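Side-chain contacts in UDP-N-Acetylglucosamine 2-Epimerase (Thermus thermophilus, PDB 1V4V), which probably interconverts UDP-N-acetylglucosamine and UDP-N-acetylmannosamine by inverting the sugar at C2, with a two-domain GT-B-like fold: residues 69-72 with 73-76; 77-80 with 81-84; 107-110 with 111-114; 135-138 with 139-143; 159-163 with 164-168. One frame throughout, in Å; residues are numbered along the deposited sequence.

Contact 1: residues 69-72 with 73-76; sequences RQAL and PDLA
Ala71 O takes the amide of Leu75 (Leu75 N to Ala71 O 3.0 Å), the bond that closes the first turn of helix 72-89 with Ala71 at the N-cap. The next bond of the ladder follows at once, Ala76 N reaching Leu72 O at 3.0 Å with a nearly straight N-H...O angle of 175°. Pro73 sits in this first turn at little cost, since an amide there would have no helical carbonyl to bond; the 3.4 Å between its CD and Leu72 CB is set by the peptide link. Asp74, three residues past the N-cap, stands where the partner in a capping box would be, but a water does the bridging: it accepts from Ala71 N at 2.9 Å and donates to Asp74 OD2 at 3.2 Å. Asp74 OD2 also lies against the methyl of Ala71, 3.3 Å from its CB. Gln70 comes back over the same turn. With CG anti to the backbone N (chi1 173°) and the rest of the chain extended, it lays its amide alongside the helix, NE2 3.5 Å from Asp74 CB and OE1 3.5 Å from Leu75 CA. The helix start is thus flanked by Gln70 and the bridged Asp74. Leu72 and Leu75 face helix 102-113 of the same chain at Leu102, while Leu72, Pro73, Asp74 and Ala76 pack against the second subunit, on its Leu113, Glu114, Pro81 and Leu80.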
# COMPACT_ATOMS: atom_id res chain seq x y z
N ARG A 69 14.59 -16.08 12.45
CA ARG A 69 13.26 -15.96 11.87
C ARG A 69 12.47 -15.05 12.81
O ARG A 69 12.73 -15.03 14.01
CB ARG A 69 12.63 -17.35 11.78
CG ARG A 69 11.29 -17.44 11.08
CD ARG A 69 10.90 -18.90 10.84
NE ARG A 69 11.24 -19.76 11.98
CZ ARG A 69 12.38 -20.43 12.11
NH1 ARG A 69 12.59 -21.18 13.18
NH2 ARG A 69 13.30 -20.37 11.16
N GLN A 70 11.52 -14.29 12.28
CA GLN A 70 10.76 -13.36 13.10
C GLN A 70 9.34 -13.13 12.58
O GLN A 70 9.11 -13.12 11.37
CB GLN A 70 11.53 -12.04 13.16
CG GLN A 70 10.85 -10.88 13.84
CD GLN A 70 11.79 -9.71 14.04
OE1 GLN A 70 12.52 -9.32 13.11
NE2 GLN A 70 11.79 -9.14 15.23
N ALA A 71 8.39 -12.95 13.50
CA ALA A 71 6.99 -12.72 13.14
C ALA A 71 6.90 -11.45 12.29
O ALA A 71 7.61 -10.48 12.54
CB ALA A 71 6.15 -12.56 14.40
N LEU A 72 6.02 -11.47 11.30
CA LEU A 72 5.89 -10.33 10.40
C LEU A 72 5.67 -8.96 11.06
O LEU A 72 6.32 -7.99 10.69
CB LEU A 72 4.78 -10.60 9.37
CG LEU A 72 5.08 -11.82 8.49
CD1 LEU A 72 3.98 -12.01 7.46
CD2 LEU A 72 6.43 -11.63 7.80
N PRO A 73 4.77 -8.87 12.05
CA PRO A 73 4.57 -7.55 12.68
C PRO A 73 5.85 -7.04 13.36
O PRO A 73 6.15 -5.84 13.32
CB PRO A 73 3.46 -7.81 13.70
CG PRO A 73 2.66 -8.91 13.04
CD PRO A 73 3.74 -9.82 12.50
N ASP A 74 6.59 -7.94 13.99
CA ASP A 74 7.83 -7.56 14.66
C ASP A 74 8.90 -7.14 13.67
O ASP A 74 9.64 -6.19 13.91
CB ASP A 74 8.32 -8.70 15.55
CG ASP A 74 7.33 -9.05 16.64
OD1 ASP A 74 7.04 -8.18 17.49
OD2 ASP A 74 6.83 -10.20 16.65
N LEU A 75 8.98 -7.84 12.54
CA LEU A 75 9.97 -7.49 11.52
C LEU A 75 9.70 -6.09 11.00
O LEU A 75 10.60 -5.26 10.92
CB LEU A 75 9.94 -8.48 10.35
CG LEU A 75 10.80 -8.01 9.17
CD1 LEU A 75 12.27 -7.99 9.59
CD2 LEU A 75 10.59 -8.91 7.96
N ALA A 76 8.45 -5.82 10.62
CA ALA A 76 8.09 -4.51 10.10
C ALA A 76 8.43 -3.41 11.11
O ALA A 76 8.95 -2.35 10.73
CB ALA A 76 6.59 -4.46 9.77
O HOH W 1 9.02 -12.51 16.28

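Contact 2: residues 77-80 with 81-84; sequences ARIL and PQAA
Two routine backbone bonds carry helix 72-89 through this turn, Ala83 N to Ile79 O at 3.0 Å and Ala84 N to Leu80 O at 3.1 Å. Two steps before the first of these, the bond to Ala77 O is lost because Pro81 has no amide hydrogen; its CD stands 3.0 Å from Ala77 O, where a donor would otherwise be, and the helix kinks. Polar contacts gather round the next carbonyl. Arg78 O receives Gln82 NE2 at 2.9 Å, with the donor lying well above the carbonyl plane (46° out of it). A water supplies the second grip, donating to Arg78 O at 2.8 Å and accepting from Gln82 N at 3.1 Å, so it bridges the pair that a regular helix would join directly. The Gln82 amide can bend back to its own helix because CG lies between the backbone N and the carbonyl carbon (chi1 65°), with the chain extended beyond. Its other end is held too, OE1 accepting from Asp64 N, which fixes the rotation of the amide. The apolar contact is slighter: Ile79 CG2 meets Ala83 CB at 4.2 Å. Ile79, Leu80 and Ala83 face helix 102-113 of the same chain, on Ala106, Trp109 and Ala110, whereas Ala77 and Pro81 pack on Pro81 and Ala77 of the second subunit.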
# COMPACT_ATOMS: atom_id res chain seq x y z
N ALA A 77 8.14 -3.66 12.38
CA ALA A 77 8.42 -2.68 13.43
C ALA A 77 9.92 -2.46 13.58
O ALA A 77 10.36 -1.35 13.89
CB ALA A 77 7.83 -3.16 14.75
N ARG A 78 10.69 -3.51 13.36
CA ARG A 78 12.15 -3.44 13.46
C ARG A 78 12.76 -2.64 12.31
O ARG A 78 13.73 -1.91 12.48
CB ARG A 78 12.74 -4.86 13.46
CG ARG A 78 14.26 -4.92 13.43
CD ARG A 78 14.82 -5.41 14.75
NE ARG A 78 16.28 -5.35 14.78
CZ ARG A 78 17.01 -5.53 15.87
NH1 ARG A 78 16.42 -5.79 17.03
NH2 ARG A 78 18.33 -5.44 15.81
N ILE A 79 12.17 -2.78 11.13
CA ILE A 79 12.65 -2.09 9.94
C ILE A 79 12.26 -0.62 9.82
O ILE A 79 13.09 0.23 9.53
CB ILE A 79 12.16 -2.80 8.66
CG1 ILE A 79 12.73 -4.22 8.59
CG2 ILE A 79 12.50 -1.97 7.42
CD1 ILE A 79 14.25 -4.28 8.53
N LEU A 80 10.98 -0.33 10.04
CA LEU A 80 10.46 1.02 9.86
C LEU A 80 11.23 2.23 10.41
O LEU A 80 11.59 3.12 9.65
CB LEU A 80 9.01 1.08 10.36
CG LEU A 80 8.23 2.34 9.96
CD1 LEU A 80 8.18 2.45 8.44
CD2 LEU A 80 6.81 2.27 10.53
N PRO A 81 11.50 2.26 11.73
CA PRO A 81 12.22 3.41 12.29
C PRO A 81 13.64 3.60 11.77
O PRO A 81 14.02 4.71 11.40
CB PRO A 81 12.20 3.12 13.80
CG PRO A 81 10.99 2.24 13.98
CD PRO A 81 11.11 1.32 12.79
N GLN A 82 14.43 2.54 11.78
CA GLN A 82 15.80 2.65 11.32
C GLN A 82 15.88 2.95 9.83
O GLN A 82 16.85 3.55 9.37
CB GLN A 82 16.59 1.39 11.66
CG GLN A 82 16.14 0.13 10.96
CD GLN A 82 17.04 -1.04 11.27
OE1 GLN A 82 18.27 -0.93 11.20
NE2 GLN A 82 16.45 -2.18 11.61
N ALA A 83 14.87 2.54 9.06
CA ALA A 83 14.86 2.81 7.63
C ALA A 83 14.59 4.30 7.41
O ALA A 83 15.24 4.95 6.58
CB ALA A 83 13.79 1.99 6.92
N ALA A 84 13.63 4.85 8.15
CA ALA A 84 13.30 6.26 8.04
C ALA A 84 14.51 7.12 8.38
O ALA A 84 14.80 8.10 7.70
CB ALA A 84 12.15 6.60 8.99
O HOH W 2 14.19 0.38 13.94

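Contact 3: residues 107-110 with 111-114; sequences VAWA and AFLE
Leu113 lies over one face of the Trp109 indole. Its CD1 stands 4.0 Å from the centroid of the five-membered ring and only 11° off the normal, a CH-pi contact, while CG comes within 3.8 Å of Trp109 NE1. Phe112 approaches differently: its CD2 is at the edge of the indole, near the ring plane, 4.5 Å from Trp109 CD1. With CG anti to the backbone N (chi1 -168°) the indole stands out from the side of the helix, its CD1 and NE1 edge towards the next turn, where Leu113 covers it. Underneath, the backbone sets the spacing of the pair, with Leu113 N bonded to Trp109 O at 2.8 Å and Phe112 N to Ala108 O at 3.0 Å. The last bond of the run, Glu114 N to Ala110 O, is weak, as the chain leaves the helix here. Further out, Phe105 of the same chain lies nearly parallel to the indole, Phe105 of the second subunit meets it edge-to-face, and Leu146 packs on it from helix 136-146. These aromatic contacts belong to this dimer. Val107 and Ala111 instead touch Val97 and Val95 of strand 94-98, as expected of the crossover helix in a beta-alpha-beta unit, here between strands 94-98 and 118-121 of a Rossmann-like GT-B domain.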
# COMPACT_ATOMS: atom_id res chain seq x y z
N VAL A 107 10.21 -0.14 4.00
CA VAL A 107 11.14 0.90 3.56
C VAL A 107 10.40 1.98 2.78
O VAL A 107 10.64 3.17 2.98
CB VAL A 107 12.27 0.30 2.69
CG1 VAL A 107 13.14 1.41 2.11
CG2 VAL A 107 13.13 -0.63 3.53
N ALA A 108 9.49 1.57 1.89
CA ALA A 108 8.71 2.51 1.10
C ALA A 108 7.84 3.38 2.02
O ALA A 108 7.68 4.58 1.78
CB ALA A 108 7.83 1.77 0.11
N TRP A 109 7.29 2.77 3.06
CA TRP A 109 6.44 3.54 3.98
C TRP A 109 7.30 4.52 4.78
O TRP A 109 6.89 5.65 5.05
CB TRP A 109 5.68 2.59 4.91
CG TRP A 109 4.57 3.25 5.69
CD1 TRP A 109 3.90 4.39 5.36
CD2 TRP A 109 3.99 2.78 6.92
NE1 TRP A 109 2.93 4.67 6.31
CE2 TRP A 109 2.97 3.69 7.27
CE3 TRP A 109 4.23 1.68 7.75
CZ2 TRP A 109 2.19 3.54 8.42
CZ3 TRP A 109 3.45 1.52 8.89
CH2 TRP A 109 2.44 2.45 9.22
N ALA A 110 8.51 4.09 5.15
CA ALA A 110 9.43 4.94 5.90
C ALA A 110 9.76 6.16 5.05
O ALA A 110 9.76 7.29 5.54
CB ALA A 110 10.70 4.17 6.23
N ALA A 111 10.04 5.93 3.76
CA ALA A 111 10.36 7.01 2.84
C ALA A 111 9.18 7.97 2.74
O ALA A 111 9.34 9.19 2.83
CB ALA A 111 10.69 6.45 1.47
N PHE A 112 7.99 7.41 2.56
CA PHE A 112 6.79 8.23 2.46
C PHE A 112 6.60 9.09 3.72
O PHE A 112 6.29 10.28 3.62
CB PHE A 112 5.55 7.36 2.25
CG PHE A 112 4.28 8.15 2.14
CD1 PHE A 112 3.95 8.78 0.94
CD2 PHE A 112 3.45 8.32 3.24
CE1 PHE A 112 2.81 9.58 0.85
CE2 PHE A 112 2.31 9.11 3.15
CZ PHE A 112 1.99 9.74 1.95
N LEU A 113 6.78 8.48 4.89
CA LEU A 113 6.60 9.21 6.14
C LEU A 113 7.63 10.33 6.32
O LEU A 113 7.38 11.30 7.04
CB LEU A 113 6.66 8.25 7.33
CG LEU A 113 5.48 7.28 7.44
CD1 LEU A 113 5.69 6.34 8.61
CD2 LEU A 113 4.17 8.06 7.61
N GLU A 114 8.77 10.19 5.66
CA GLU A 114 9.83 11.20 5.74
C GLU A 114 9.69 12.20 4.60
O GLU A 114 10.52 13.10 4.45
CB GLU A 114 11.20 10.53 5.70
CG GLU A 114 11.50 9.67 6.92
CD GLU A 114 11.42 10.47 8.22
OE1 GLU A 114 11.15 9.86 9.28
OE2 GLU A 114 11.64 11.70 8.18

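Contact 4: residues 135-138 with 139-143; sequences PEEA and NRRLT
Pro135, at the N-cap after a cis peptide bond, gives its O to Asn139 N at 2.8 Å, and the regular ladder of helix 136-146 continues through Leu142 N to Ala138 O at 2.9 Å. On one side of the turn Arg140 holds Glu137 side-on: NE and NH1 both reach the single oxygen Glu137 OE1, each at 2.9 Å. That oxygen lies in the guanidinium plane, while the carboxylate is turned 78° against it. Arg140 gets there by tucking CG between its backbone N and carbonyl carbon (chi1 48°), which runs the extended chain back along the helix. Glu137 OE2 points to a water at 2.7 Å that in turn accepts from Arg141 NH1. Asn139 lies side by side with Pro135, its ND2 3.7 Å from Pro135 CG and bonded outward to Asp100 O. Further along, Thr143 OG1 shares Asn139 O with its own amide. Outside the turn, Ser127 N and Gly128 N bond to OE1 and OE2 of Glu137, and Asp100 forms a salt bridge with Arg140 NH2. Three donors on OE1, an amide and a water on OE2, therefore fix the rotation of the carboxylate, and Arg140 is shared between two acidic side chains, Glu137 and Asp100.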
# COMPACT_ATOMS: atom_id res chain seq x y z
N PRO A 135 2.42 -12.74 2.50
CA PRO A 135 1.76 -11.43 2.42
C PRO A 135 2.20 -10.61 1.20
O PRO A 135 1.92 -9.41 1.13
CB PRO A 135 2.17 -10.77 3.72
CG PRO A 135 3.61 -11.19 3.81
CD PRO A 135 3.57 -12.67 3.43
N GLU A 136 2.86 -11.25 0.25
CA GLU A 136 3.38 -10.56 -0.94
C GLU A 136 2.40 -9.76 -1.78
O GLU A 136 2.73 -8.65 -2.21
CB GLU A 136 4.12 -11.56 -1.84
CG GLU A 136 5.45 -12.05 -1.27
CD GLU A 136 5.30 -13.22 -0.32
OE1 GLU A 136 6.34 -13.69 0.19
OE2 GLU A 136 4.17 -13.68 -0.09
N GLU A 137 1.22 -10.30 -2.05
CA GLU A 137 0.24 -9.57 -2.85
C GLU A 137 -0.12 -8.28 -2.11
O GLU A 137 -0.21 -7.20 -2.71
CB GLU A 137 -1.02 -10.41 -3.07
CG GLU A 137 -2.16 -9.65 -3.77
CD GLU A 137 -1.98 -9.52 -5.27
OE1 GLU A 137 -0.85 -9.66 -5.78
OE2 GLU A 137 -3.00 -9.26 -5.96
N ALA A 138 -0.34 -8.39 -0.80
CA ALA A 138 -0.68 -7.21 -0.00
C ALA A 138 0.52 -6.26 0.01
O ALA A 138 0.37 -5.06 -0.18
CB ALA A 138 -1.03 -7.61 1.43
N ASN A 139 1.71 -6.81 0.21
CA ASN A 139 2.91 -5.96 0.24
C ASN A 139 3.05 -5.08 -0.99
O ASN A 139 3.29 -3.87 -0.87
CB ASN A 139 4.18 -6.80 0.38
CG ASN A 139 4.33 -7.45 1.74
OD1 ASN A 139 3.72 -7.02 2.72
ND2 ASN A 139 5.18 -8.47 1.82
N ARG A 140 2.89 -5.67 -2.17
CA ARG A 140 3.05 -4.88 -3.39
C ARG A 140 1.93 -3.88 -3.61
O ARG A 140 2.18 -2.78 -4.09
CB ARG A 140 3.24 -5.79 -4.61
CG ARG A 140 2.26 -6.92 -4.76
CD ARG A 140 2.87 -7.99 -5.66
NE ARG A 140 1.96 -9.10 -5.92
CZ ARG A 140 2.34 -10.27 -6.42
NH1 ARG A 140 1.44 -11.22 -6.62
NH2 ARG A 140 3.62 -10.50 -6.69
N ARG A 141 0.71 -4.23 -3.24
CA ARG A 141 -0.40 -3.30 -3.39
C ARG A 141 -0.21 -2.11 -2.44
O ARG A 141 -0.44 -0.96 -2.81
CB ARG A 141 -1.73 -4.00 -3.13
CG ARG A 141 -2.13 -4.94 -4.25
CD ARG A 141 -3.44 -5.65 -3.94
NE ARG A 141 -4.51 -4.70 -3.68
CZ ARG A 141 -5.75 -5.05 -3.35
NH1 ARG A 141 -6.07 -6.33 -3.25
NH2 ARG A 141 -6.66 -4.11 -3.11
N LEU A 142 0.23 -2.40 -1.21
CA LEU A 142 0.47 -1.35 -0.22
C LEU A 142 1.59 -0.43 -0.72
O LEU A 142 1.46 0.79 -0.69
CB LEU A 142 0.87 -1.97 1.13
CG LEU A 142 -0.22 -2.71 1.91
CD1 LEU A 142 0.41 -3.45 3.08
CD2 LEU A 142 -1.29 -1.72 2.40
N THR A 143 2.68 -1.03 -1.18
CA THR A 143 3.80 -0.25 -1.69
C THR A 143 3.38 0.67 -2.83
O THR A 143 3.78 1.84 -2.88
CB THR A 143 4.94 -1.16 -2.19
OG1 THR A 143 5.42 -1.96 -1.10
CG2 THR A 143 6.10 -0.33 -2.74
O HOH W 3 -5.29 -8.59 -4.69

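Contact 5: residues 159-163 with 164-168; sequences ANLLK and EGKRE
Helix 155-162 gives way to a Schellman motif, in which Lys166 N returns to Leu161 O at 3.2 Å and Gly165 N to Leu162 O at 3.0 Å. Gly165 is the C-prime residue: its positive phi of 92° would push a side chain against the preceding carbonyl, so glycine suits the position. Leu161 O has a second donor, Glu164 N at 2.9 Å, and the two amides come at it from opposite faces of its carbonyl plane. Residues Leu162 to Gly165 form a type I turn within the same bend. The apolar contact that often accompanies this motif is here too, between the residue that gives the carbonyl and the one just past the glycine: Leu161 CB meets the aliphatic part of Lys166 at CG, 4.0 Å away. Both also touch Ile171 of strand 171-173, the strand to which the loop leads. The charged ends find partners beyond the two segments. Lys166, bent at chi2 and chi3, delivers NZ to the carbonyls of Asp144 and Thr147, while the extended Glu164 forms a salt bridge with Arg126 and Glu168 one with Lys158. Leu162 CD2 lies 3.3 Å from Lys166 O. That same Lys166 O takes a water at 2.6 Å, and the water's other donation goes to Leu162 O at 3.0 Å.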
# COMPACT_ATOMS: atom_id res chain seq x y z
N ALA A 159 -1.63 -2.24 -16.83
CA ALA A 159 -3.08 -2.38 -16.78
C ALA A 159 -3.54 -2.70 -15.36
O ALA A 159 -4.59 -2.24 -14.92
CB ALA A 159 -3.54 -3.47 -17.73
N ASN A 160 -2.75 -3.49 -14.63
CA ASN A 160 -3.09 -3.83 -13.25
C ASN A 160 -3.02 -2.59 -12.37
O ASN A 160 -3.90 -2.34 -11.53
CB ASN A 160 -2.13 -4.89 -12.69
CG ASN A 160 -2.35 -6.26 -13.30
OD1 ASN A 160 -3.44 -6.58 -13.76
ND2 ASN A 160 -1.31 -7.08 -13.29
N LEU A 161 -1.97 -1.79 -12.55
CA LEU A 161 -1.78 -0.58 -11.76
C LEU A 161 -2.90 0.43 -11.96
O LEU A 161 -3.37 1.03 -11.00
CB LEU A 161 -0.42 0.05 -12.10
CG LEU A 161 0.76 -0.80 -11.63
CD1 LEU A 161 2.06 -0.29 -12.25
CD2 LEU A 161 0.84 -0.77 -10.11
N LEU A 162 -3.33 0.60 -13.21
CA LEU A 162 -4.41 1.53 -13.51
C LEU A 162 -5.67 1.06 -12.80
O LEU A 162 -6.45 1.87 -12.29
CB LEU A 162 -4.66 1.58 -15.02
CG LEU A 162 -3.55 2.22 -15.87
CD1 LEU A 162 -3.80 1.97 -17.35
CD2 LEU A 162 -3.49 3.71 -15.58
N LYS A 163 -5.85 -0.25 -12.76
CA LYS A 163 -7.01 -0.87 -12.13
C LYS A 163 -7.03 -0.61 -10.62
O LYS A 163 -8.06 -0.79 -9.97
CB LYS A 163 -6.99 -2.37 -12.41
CG LYS A 163 -8.13 -3.16 -11.80
CD LYS A 163 -7.99 -4.65 -12.09
CE LYS A 163 -6.67 -5.19 -11.55
NZ LYS A 163 -6.48 -6.64 -11.85
N GLU A 164 -5.89 -0.18 -10.07
CA GLU A 164 -5.80 0.10 -8.64
C GLU A 164 -5.81 1.60 -8.33
O GLU A 164 -5.48 2.02 -7.22
CB GLU A 164 -4.54 -0.54 -8.05
CG GLU A 164 -4.58 -2.06 -8.05
CD GLU A 164 -3.33 -2.69 -7.46
OE1 GLU A 164 -3.29 -3.94 -7.38
OE2 GLU A 164 -2.39 -1.96 -7.07
N GLY A 165 -6.19 2.40 -9.32
CA GLY A 165 -6.25 3.84 -9.11
C GLY A 165 -5.00 4.62 -9.44
O GLY A 165 -4.97 5.84 -9.25
N LYS A 166 -3.97 3.94 -9.93
CA LYS A 166 -2.74 4.63 -10.29
C LYS A 166 -3.00 5.41 -11.57
O LYS A 166 -3.68 4.93 -12.47
CB LYS A 166 -1.60 3.62 -10.51
CG LYS A 166 -1.31 2.74 -9.30
CD LYS A 166 -0.86 3.56 -8.09
CE LYS A 166 0.50 4.18 -8.31
NZ LYS A 166 0.95 4.96 -7.12
N ARG A 167 -2.47 6.62 -11.65
CA ARG A 167 -2.65 7.47 -12.82
C ARG A 167 -1.61 7.20 -13.89
O ARG A 167 -0.50 6.76 -13.60
CB ARG A 167 -2.58 8.94 -12.39
CG ARG A 167 -3.66 9.34 -11.41
CD ARG A 167 -3.34 10.66 -10.73
NE ARG A 167 -2.08 10.58 -9.99
CZ ARG A 167 -1.66 11.51 -9.14
NH1 ARG A 167 -2.39 12.60 -8.92
NH2 ARG A 167 -0.50 11.36 -8.50
N GLU A 168 -1.98 7.47 -15.14
CA GLU A 168 -1.10 7.27 -16.29
C GLU A 168 0.28 7.89 -16.13
O GLU A 168 1.29 7.24 -16.35
CB GLU A 168 -1.76 7.84 -17.55
CG GLU A 168 -2.78 6.93 -18.20
CD GLU A 168 -2.15 5.90 -19.11
OE1 GLU A 168 -2.88 5.01 -19.60
OE2 GLU A 168 -0.92 5.97 -19.33
O HOH W 4 -6.17 4.73 -13.08

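How the contacts relate
All five are local contacts within continuous stretches of chain, in series, so none nests in or crosses another. Contact 1 opens helix 72-89 out of the preceding loop and contact 2 carries the same helix on through its proline kink. Contact 3 ends helix 102-113, contact 4 starts helix 136-146, and contact 5 turns helix 155-162 into the loop before strand 171-173. Side chains tie the series together: Leu72 meets Pro135 between contacts 1 and 4, Ala84 meets Glu114 between 2 and 3, Ala108 meets Thr143 between 3 and 4, and Arg141 meets Glu164 between 4 and 5. Every contact also touches the second subunit.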